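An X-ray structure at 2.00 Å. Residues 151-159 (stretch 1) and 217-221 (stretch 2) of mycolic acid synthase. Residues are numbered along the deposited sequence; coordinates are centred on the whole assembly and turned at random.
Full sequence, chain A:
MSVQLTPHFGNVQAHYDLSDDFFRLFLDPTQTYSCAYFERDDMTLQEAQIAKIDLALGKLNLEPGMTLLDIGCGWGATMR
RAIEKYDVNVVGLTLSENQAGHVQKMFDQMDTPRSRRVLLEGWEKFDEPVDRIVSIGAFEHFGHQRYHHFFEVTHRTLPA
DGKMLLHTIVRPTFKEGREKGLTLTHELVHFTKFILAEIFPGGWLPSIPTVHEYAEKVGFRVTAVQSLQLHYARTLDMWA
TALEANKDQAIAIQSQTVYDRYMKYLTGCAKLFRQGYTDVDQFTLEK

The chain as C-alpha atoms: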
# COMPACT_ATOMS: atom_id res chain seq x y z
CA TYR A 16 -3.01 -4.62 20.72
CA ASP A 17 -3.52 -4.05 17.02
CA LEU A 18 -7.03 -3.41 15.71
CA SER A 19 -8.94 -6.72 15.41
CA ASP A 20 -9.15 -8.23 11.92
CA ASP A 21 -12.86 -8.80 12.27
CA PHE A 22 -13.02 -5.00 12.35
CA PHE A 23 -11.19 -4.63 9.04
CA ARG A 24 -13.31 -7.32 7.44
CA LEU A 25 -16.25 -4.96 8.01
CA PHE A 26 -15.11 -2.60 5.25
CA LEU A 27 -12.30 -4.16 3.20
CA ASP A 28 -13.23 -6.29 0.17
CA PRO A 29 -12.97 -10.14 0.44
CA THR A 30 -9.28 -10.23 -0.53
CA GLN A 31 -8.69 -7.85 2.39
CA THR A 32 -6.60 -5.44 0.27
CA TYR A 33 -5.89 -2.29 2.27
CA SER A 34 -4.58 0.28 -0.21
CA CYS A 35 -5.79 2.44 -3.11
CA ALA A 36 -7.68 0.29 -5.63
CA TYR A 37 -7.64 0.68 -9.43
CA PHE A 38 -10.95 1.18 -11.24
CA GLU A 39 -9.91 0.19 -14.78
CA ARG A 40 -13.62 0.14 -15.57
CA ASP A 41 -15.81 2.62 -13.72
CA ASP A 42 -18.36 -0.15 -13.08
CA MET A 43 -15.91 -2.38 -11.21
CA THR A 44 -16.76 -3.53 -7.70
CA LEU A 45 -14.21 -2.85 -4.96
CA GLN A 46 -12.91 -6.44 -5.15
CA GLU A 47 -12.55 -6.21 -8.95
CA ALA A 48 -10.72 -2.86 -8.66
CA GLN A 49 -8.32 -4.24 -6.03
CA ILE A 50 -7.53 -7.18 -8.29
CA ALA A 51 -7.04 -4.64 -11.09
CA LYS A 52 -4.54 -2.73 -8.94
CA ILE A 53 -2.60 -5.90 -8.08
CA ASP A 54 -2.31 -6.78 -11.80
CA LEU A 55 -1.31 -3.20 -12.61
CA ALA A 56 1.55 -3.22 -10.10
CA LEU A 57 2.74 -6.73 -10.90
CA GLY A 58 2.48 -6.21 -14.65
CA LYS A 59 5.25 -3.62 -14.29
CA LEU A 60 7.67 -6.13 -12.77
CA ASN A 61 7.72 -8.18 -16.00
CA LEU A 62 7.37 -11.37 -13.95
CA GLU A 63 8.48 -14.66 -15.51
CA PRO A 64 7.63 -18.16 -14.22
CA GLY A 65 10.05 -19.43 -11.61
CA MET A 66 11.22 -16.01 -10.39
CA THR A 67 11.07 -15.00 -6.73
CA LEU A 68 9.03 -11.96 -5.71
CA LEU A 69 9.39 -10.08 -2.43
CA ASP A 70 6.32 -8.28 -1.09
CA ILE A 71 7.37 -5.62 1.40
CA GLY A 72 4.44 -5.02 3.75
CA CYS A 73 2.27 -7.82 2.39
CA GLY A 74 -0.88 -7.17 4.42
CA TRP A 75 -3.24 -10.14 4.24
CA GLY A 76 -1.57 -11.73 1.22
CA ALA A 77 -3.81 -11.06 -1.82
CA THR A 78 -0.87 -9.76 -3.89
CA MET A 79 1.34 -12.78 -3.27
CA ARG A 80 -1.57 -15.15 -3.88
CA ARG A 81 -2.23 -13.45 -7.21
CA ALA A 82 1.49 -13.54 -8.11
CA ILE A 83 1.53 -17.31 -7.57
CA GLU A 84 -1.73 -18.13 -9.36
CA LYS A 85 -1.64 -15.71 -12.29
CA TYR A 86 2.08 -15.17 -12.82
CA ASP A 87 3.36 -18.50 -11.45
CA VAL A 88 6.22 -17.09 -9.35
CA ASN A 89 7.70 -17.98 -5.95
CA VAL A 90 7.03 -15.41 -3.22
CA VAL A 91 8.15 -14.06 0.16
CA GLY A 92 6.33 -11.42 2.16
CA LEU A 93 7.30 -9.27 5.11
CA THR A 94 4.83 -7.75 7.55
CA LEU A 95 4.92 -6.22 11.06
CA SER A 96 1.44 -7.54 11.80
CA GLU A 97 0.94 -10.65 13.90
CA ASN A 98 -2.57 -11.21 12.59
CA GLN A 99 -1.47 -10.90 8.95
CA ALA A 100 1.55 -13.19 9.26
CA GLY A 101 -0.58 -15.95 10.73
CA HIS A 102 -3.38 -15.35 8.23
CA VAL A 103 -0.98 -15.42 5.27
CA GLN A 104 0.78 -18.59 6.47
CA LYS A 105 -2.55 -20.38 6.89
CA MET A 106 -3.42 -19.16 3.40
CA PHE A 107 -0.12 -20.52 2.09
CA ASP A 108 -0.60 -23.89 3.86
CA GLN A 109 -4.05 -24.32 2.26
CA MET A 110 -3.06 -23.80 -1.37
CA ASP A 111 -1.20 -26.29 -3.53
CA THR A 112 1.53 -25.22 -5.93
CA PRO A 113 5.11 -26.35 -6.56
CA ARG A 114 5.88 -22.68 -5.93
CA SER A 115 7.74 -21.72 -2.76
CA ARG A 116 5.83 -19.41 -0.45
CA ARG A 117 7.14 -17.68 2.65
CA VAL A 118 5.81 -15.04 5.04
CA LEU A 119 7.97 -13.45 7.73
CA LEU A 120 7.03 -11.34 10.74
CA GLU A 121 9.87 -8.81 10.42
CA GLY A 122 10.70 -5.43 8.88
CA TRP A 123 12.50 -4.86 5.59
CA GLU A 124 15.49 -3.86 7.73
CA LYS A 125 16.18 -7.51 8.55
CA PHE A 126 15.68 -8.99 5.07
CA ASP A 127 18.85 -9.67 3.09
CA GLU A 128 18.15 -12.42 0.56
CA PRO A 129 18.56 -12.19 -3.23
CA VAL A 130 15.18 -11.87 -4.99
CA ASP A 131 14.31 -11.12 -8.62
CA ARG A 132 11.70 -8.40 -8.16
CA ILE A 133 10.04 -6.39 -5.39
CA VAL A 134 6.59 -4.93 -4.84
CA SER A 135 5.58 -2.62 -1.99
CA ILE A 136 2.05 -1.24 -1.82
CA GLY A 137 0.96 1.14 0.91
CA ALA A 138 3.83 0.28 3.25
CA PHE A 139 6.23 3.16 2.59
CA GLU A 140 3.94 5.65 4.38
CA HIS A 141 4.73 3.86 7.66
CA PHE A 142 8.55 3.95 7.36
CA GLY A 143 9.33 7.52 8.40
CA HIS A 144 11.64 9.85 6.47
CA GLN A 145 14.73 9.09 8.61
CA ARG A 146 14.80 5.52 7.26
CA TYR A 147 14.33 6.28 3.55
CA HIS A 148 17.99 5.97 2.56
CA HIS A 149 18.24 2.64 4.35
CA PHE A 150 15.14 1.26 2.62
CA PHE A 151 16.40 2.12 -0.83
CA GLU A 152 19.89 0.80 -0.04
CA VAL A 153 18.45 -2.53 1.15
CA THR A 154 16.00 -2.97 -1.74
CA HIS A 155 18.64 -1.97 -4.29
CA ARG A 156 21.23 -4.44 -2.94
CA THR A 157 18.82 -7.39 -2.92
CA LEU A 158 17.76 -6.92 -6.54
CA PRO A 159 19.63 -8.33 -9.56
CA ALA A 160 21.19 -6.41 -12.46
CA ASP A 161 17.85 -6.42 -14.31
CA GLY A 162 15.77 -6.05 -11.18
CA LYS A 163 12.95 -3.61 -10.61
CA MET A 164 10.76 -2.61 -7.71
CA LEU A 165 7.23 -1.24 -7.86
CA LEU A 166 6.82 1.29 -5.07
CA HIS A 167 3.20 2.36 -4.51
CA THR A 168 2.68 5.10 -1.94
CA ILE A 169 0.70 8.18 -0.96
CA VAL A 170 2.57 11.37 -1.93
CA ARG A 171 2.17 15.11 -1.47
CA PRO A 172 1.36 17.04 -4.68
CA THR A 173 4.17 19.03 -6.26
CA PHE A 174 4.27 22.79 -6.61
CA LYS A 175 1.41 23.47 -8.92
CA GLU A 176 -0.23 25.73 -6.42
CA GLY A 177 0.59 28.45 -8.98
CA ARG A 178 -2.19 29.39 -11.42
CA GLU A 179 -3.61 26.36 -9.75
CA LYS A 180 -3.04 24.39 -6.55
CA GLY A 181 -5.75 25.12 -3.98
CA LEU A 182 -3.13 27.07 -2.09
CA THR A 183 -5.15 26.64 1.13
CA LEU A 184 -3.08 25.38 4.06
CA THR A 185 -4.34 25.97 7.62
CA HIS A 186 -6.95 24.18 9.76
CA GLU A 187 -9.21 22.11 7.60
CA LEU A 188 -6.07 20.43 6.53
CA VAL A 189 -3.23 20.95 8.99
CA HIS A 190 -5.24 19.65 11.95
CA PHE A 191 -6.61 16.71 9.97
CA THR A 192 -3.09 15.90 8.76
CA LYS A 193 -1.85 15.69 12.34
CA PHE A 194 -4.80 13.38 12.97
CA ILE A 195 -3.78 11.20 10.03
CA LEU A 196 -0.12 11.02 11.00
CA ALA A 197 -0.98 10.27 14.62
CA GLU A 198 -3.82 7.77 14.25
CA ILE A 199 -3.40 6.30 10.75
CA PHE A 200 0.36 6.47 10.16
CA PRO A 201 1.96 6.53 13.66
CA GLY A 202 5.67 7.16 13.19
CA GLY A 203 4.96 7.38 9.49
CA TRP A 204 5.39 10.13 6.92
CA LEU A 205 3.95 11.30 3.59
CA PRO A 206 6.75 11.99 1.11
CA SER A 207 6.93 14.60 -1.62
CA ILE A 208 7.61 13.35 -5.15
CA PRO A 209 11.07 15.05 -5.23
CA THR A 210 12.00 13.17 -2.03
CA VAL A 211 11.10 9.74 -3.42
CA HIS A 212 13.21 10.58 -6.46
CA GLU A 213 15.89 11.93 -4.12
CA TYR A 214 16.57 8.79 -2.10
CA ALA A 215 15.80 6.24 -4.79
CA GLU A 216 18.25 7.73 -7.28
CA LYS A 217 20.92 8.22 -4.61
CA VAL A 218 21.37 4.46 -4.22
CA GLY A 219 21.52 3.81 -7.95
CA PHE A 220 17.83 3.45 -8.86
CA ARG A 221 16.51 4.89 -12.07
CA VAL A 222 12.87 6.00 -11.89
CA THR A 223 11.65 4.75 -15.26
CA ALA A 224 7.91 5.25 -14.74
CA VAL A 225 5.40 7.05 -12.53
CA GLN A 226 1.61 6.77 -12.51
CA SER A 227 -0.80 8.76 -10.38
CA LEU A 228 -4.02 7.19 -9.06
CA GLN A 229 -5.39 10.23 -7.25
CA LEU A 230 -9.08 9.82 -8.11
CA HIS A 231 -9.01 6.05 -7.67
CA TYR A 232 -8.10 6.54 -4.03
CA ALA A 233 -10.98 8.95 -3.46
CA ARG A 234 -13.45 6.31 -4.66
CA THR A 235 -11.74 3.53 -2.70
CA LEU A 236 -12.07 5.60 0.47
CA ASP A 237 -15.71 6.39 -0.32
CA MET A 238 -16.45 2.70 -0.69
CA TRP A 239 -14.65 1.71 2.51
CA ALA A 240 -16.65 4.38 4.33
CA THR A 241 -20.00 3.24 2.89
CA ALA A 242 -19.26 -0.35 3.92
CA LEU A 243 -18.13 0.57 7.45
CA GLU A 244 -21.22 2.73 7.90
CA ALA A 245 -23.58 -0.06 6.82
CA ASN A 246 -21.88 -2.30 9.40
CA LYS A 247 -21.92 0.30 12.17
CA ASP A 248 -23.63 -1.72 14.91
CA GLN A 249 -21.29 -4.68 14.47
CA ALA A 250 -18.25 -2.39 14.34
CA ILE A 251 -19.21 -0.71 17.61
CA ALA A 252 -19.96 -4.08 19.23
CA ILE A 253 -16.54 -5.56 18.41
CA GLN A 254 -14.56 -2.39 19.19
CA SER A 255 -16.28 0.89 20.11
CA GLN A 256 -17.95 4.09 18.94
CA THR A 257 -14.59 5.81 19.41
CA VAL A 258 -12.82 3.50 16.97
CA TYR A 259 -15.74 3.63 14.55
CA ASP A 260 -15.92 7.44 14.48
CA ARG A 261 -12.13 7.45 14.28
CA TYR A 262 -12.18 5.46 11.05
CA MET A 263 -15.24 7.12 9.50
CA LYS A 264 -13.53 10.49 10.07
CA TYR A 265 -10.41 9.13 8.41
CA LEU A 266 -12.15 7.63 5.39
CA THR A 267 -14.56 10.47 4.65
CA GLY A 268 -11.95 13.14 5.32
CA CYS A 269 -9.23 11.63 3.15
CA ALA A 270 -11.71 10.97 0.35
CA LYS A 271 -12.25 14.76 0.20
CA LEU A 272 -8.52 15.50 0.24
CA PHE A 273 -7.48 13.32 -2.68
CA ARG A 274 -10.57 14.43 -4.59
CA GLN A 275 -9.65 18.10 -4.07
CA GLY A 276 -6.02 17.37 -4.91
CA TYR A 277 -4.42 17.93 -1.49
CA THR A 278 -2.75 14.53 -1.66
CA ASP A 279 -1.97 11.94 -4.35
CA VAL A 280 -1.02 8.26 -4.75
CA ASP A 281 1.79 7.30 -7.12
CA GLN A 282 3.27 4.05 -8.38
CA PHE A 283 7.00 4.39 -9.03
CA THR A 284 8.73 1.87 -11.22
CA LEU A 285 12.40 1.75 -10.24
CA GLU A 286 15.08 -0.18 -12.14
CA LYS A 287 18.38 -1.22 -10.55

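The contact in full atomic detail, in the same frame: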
# COMPACT_ATOMS: atom_id res chain seq x y z
N PHE A 151 15.96 2.20 0.54
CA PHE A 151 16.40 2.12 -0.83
C PHE A 151 17.74 1.39 -0.98
O PHE A 151 17.96 0.72 -1.98
CB PHE A 151 16.42 3.52 -1.45
CG PHE A 151 15.04 4.04 -1.76
CD1 PHE A 151 14.53 5.15 -1.09
CD2 PHE A 151 14.23 3.38 -2.69
CE1 PHE A 151 13.24 5.60 -1.34
CE2 PHE A 151 12.93 3.83 -2.95
CZ PHE A 151 12.44 4.94 -2.27
N GLU A 152 18.61 1.51 0.02
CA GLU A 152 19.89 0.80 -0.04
C GLU A 152 19.65 -0.71 0.06
O GLU A 152 20.26 -1.49 -0.66
CB GLU A 152 20.81 1.24 1.11
CG GLU A 152 21.80 0.17 1.55
CD GLU A 152 22.58 0.54 2.81
OE1 GLU A 152 21.95 0.98 3.80
OE2 GLU A 152 23.81 0.38 2.80
N VAL A 153 18.76 -1.12 0.97
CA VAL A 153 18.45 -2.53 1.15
C VAL A 153 17.73 -3.14 -0.05
O VAL A 153 18.08 -4.24 -0.49
CB VAL A 153 17.57 -2.76 2.41
CG1 VAL A 153 17.21 -4.23 2.54
CG2 VAL A 153 18.30 -2.29 3.65
N THR A 154 16.73 -2.45 -0.59
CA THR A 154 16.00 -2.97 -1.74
C THR A 154 16.87 -3.00 -3.00
O THR A 154 16.74 -3.90 -3.82
CB THR A 154 14.72 -2.13 -2.02
OG1 THR A 154 15.04 -0.73 -2.03
CG2 THR A 154 13.66 -2.42 -0.97
N HIS A 155 17.75 -2.03 -3.14
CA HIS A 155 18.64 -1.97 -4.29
C HIS A 155 19.70 -3.09 -4.26
O HIS A 155 20.06 -3.66 -5.30
CB HIS A 155 19.35 -0.61 -4.34
CG HIS A 155 20.25 -0.44 -5.52
ND1 HIS A 155 19.79 -0.01 -6.75
CD2 HIS A 155 21.58 -0.67 -5.68
CE1 HIS A 155 20.79 0.01 -7.61
NE2 HIS A 155 21.89 -0.39 -6.99
N ARG A 156 20.20 -3.41 -3.08
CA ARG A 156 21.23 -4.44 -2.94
C ARG A 156 20.70 -5.88 -3.00
O ARG A 156 21.47 -6.82 -3.16
CB ARG A 156 22.02 -4.18 -1.66
CG ARG A 156 22.83 -2.86 -1.72
CD ARG A 156 23.54 -2.52 -0.41
NE ARG A 156 24.41 -1.34 -0.55
CZ ARG A 156 25.15 -0.83 0.43
NH1 ARG A 156 25.13 -1.39 1.63
NH2 ARG A 156 25.92 0.23 0.21
N THR A 157 19.39 -6.06 -2.88
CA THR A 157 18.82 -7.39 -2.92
C THR A 157 18.40 -7.76 -4.34
O THR A 157 18.27 -8.94 -4.68
CB THR A 157 17.59 -7.49 -2.00
OG1 THR A 157 16.63 -6.50 -2.39
CG2 THR A 157 17.99 -7.28 -0.56
N LEU A 158 18.18 -6.74 -5.16
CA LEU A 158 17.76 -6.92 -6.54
C LEU A 158 18.92 -7.25 -7.46
O LEU A 158 20.06 -6.90 -7.19
CB LEU A 158 17.09 -5.64 -7.06
CG LEU A 158 15.74 -5.29 -6.43
CD1 LEU A 158 15.29 -3.90 -6.90
CD2 LEU A 158 14.73 -6.36 -6.79
N PRO A 159 18.62 -7.94 -8.58
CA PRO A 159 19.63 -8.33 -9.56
C PRO A 159 19.88 -7.20 -10.56
O PRO A 159 19.19 -6.18 -10.53
CB PRO A 159 19.02 -9.56 -10.21
CG PRO A 159 17.57 -9.19 -10.26
CD PRO A 159 17.33 -8.58 -8.88
N LYS A 217 19.65 8.15 -5.33
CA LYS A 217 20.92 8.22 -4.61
C LYS A 217 21.53 6.87 -4.24
O LYS A 217 22.64 6.82 -3.70
CB LYS A 217 20.77 9.09 -3.36
CG LYS A 217 20.78 10.59 -3.66
CD LYS A 217 20.47 11.41 -2.42
CE LYS A 217 20.55 12.90 -2.70
NZ LYS A 217 20.13 13.71 -1.53
N VAL A 218 20.82 5.78 -4.51
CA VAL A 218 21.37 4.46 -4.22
C VAL A 218 21.63 3.74 -5.54
O VAL A 218 22.13 2.62 -5.56
CB VAL A 218 20.44 3.60 -3.32
CG1 VAL A 218 20.16 4.35 -2.02
CG2 VAL A 218 19.14 3.25 -4.04
N GLY A 219 21.29 4.40 -6.65
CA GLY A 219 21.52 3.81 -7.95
C GLY A 219 20.26 3.54 -8.77
O GLY A 219 20.35 3.20 -9.95
N PHE A 220 19.09 3.69 -8.16
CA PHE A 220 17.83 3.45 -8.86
C PHE A 220 17.52 4.49 -9.91
O PHE A 220 17.79 5.69 -9.74
CB PHE A 220 16.66 3.41 -7.87
CG PHE A 220 16.44 2.08 -7.21
CD1 PHE A 220 16.24 2.00 -5.84
CD2 PHE A 220 16.33 0.91 -7.97
CE1 PHE A 220 15.94 0.78 -5.23
CE2 PHE A 220 16.03 -0.31 -7.38
CZ PHE A 220 15.83 -0.37 -5.99
N ARG A 221 16.94 4.02 -11.00
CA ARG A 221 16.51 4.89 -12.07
C ARG A 221 14.98 4.81 -12.04
O ARG A 221 14.40 3.72 -12.10
CB ARG A 221 17.05 4.39 -13.41
CG ARG A 221 18.57 4.52 -13.56
CD ARG A 221 19.09 3.84 -14.81
NE ARG A 221 18.83 2.40 -14.80
CZ ARG A 221 17.99 1.80 -15.64
NH1 ARG A 221 17.34 2.50 -16.56
NH2 ARG A 221 17.80 0.49 -15.57

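Stretch 1 contributes the closing turns of a helix that begins earlier in the chain, followed by an extended exit at Leu-158 and Pro-159. Successive amides hold these turns together: His-155 N donates to Phe-151 O at 3.0 Å and Arg-156 N to Glu-152 O at 3.1 Å, while the bonds from Thr-157 N to Val-153 O (3.3 Å) and from Leu-158 N to Thr-154 O (3.5 Å) are weak. Thr-157 OG1 also donates to Thr-154 O, at 3.0 Å, so that this carbonyl receives a side-chain bond in addition to its weak backbone one. Stretch 2 has no regular helix or strand until it reaches Arg-221 in extended conformation. It turns at Gly-219, the first residue to leave helical phi/psi after a helix, where a positive phi of 117° and two bonds back into the last turn define a Schellman motif. The backbones come closest at Glu-152 and Val-218, whose CA atoms lie 5.7 Å apart.

No hydrogen bond crosses between the stretches; the contact, which buries 338 Å² in total, rests on apolar and aromatic packing. Val-218 directs its CA-to-CB bond toward the helix and sets its methyl groups against the turn from Phe-151 to His-155. Val-218 CG2 lies 3.5 Å from Phe-151 O and 3.8 Å from Phe-151 CB, and it is also 3.9 Å from His-155 CB. The other methyl, Val-218 CG1, approaches the backbone at Glu-152 N, 3.8 Å away.

Phe-220 gives up the most surface to the contact. Its CA-to-CB bond runs sideways, but with chi1 at -84° the end of the ring comes nearer to the helix and fits among Phe-151, Thr-154, His-155 and Leu-158. At the ring edge, Phe-220 CZ meets Leu-158 CD1 at 3.7 Å and Phe-220 CE1 meets Thr-154 OG1 at 3.7 Å. Phe-151 CD2 packs 4.0 Å from Phe-220 CD1, an apolar contact between two buried aromatic side chains.

His-155 turns its edge toward the face of Phe-220. The ring centroids are 4.9 Å apart and the planes meet at 87°, a nearly perpendicular arrangement in which His-155 ND1 lies over the phenyl face, 3.8 Å from Phe-220 CD2. His-155 CB adds a CH-pi contact, lying 4.2 Å from the Phe-220 ring centroid and 28° off the ring normal. One face of the imidazole is covered by the carbonyl of Val-218, with His-155 CD2 3.3 Å from Val-218 O. His-155 NE2 is also 3.3 Å from Val-218 O, but the angle is too poor for a hydrogen bond.

The same histidine crowds Gly-219: an ideal CB there would lie 2.9 Å from His-155 CE1, a clash. The backbone angles independently call for glycine, since that CB would also be jammed against the preceding carbonyl oxygen. Away from this packing, Arg-156 NH1 and Glu-152 OE2 form a salt bridge at 2.5 Å, linking side chains one turn apart within the helical stretch.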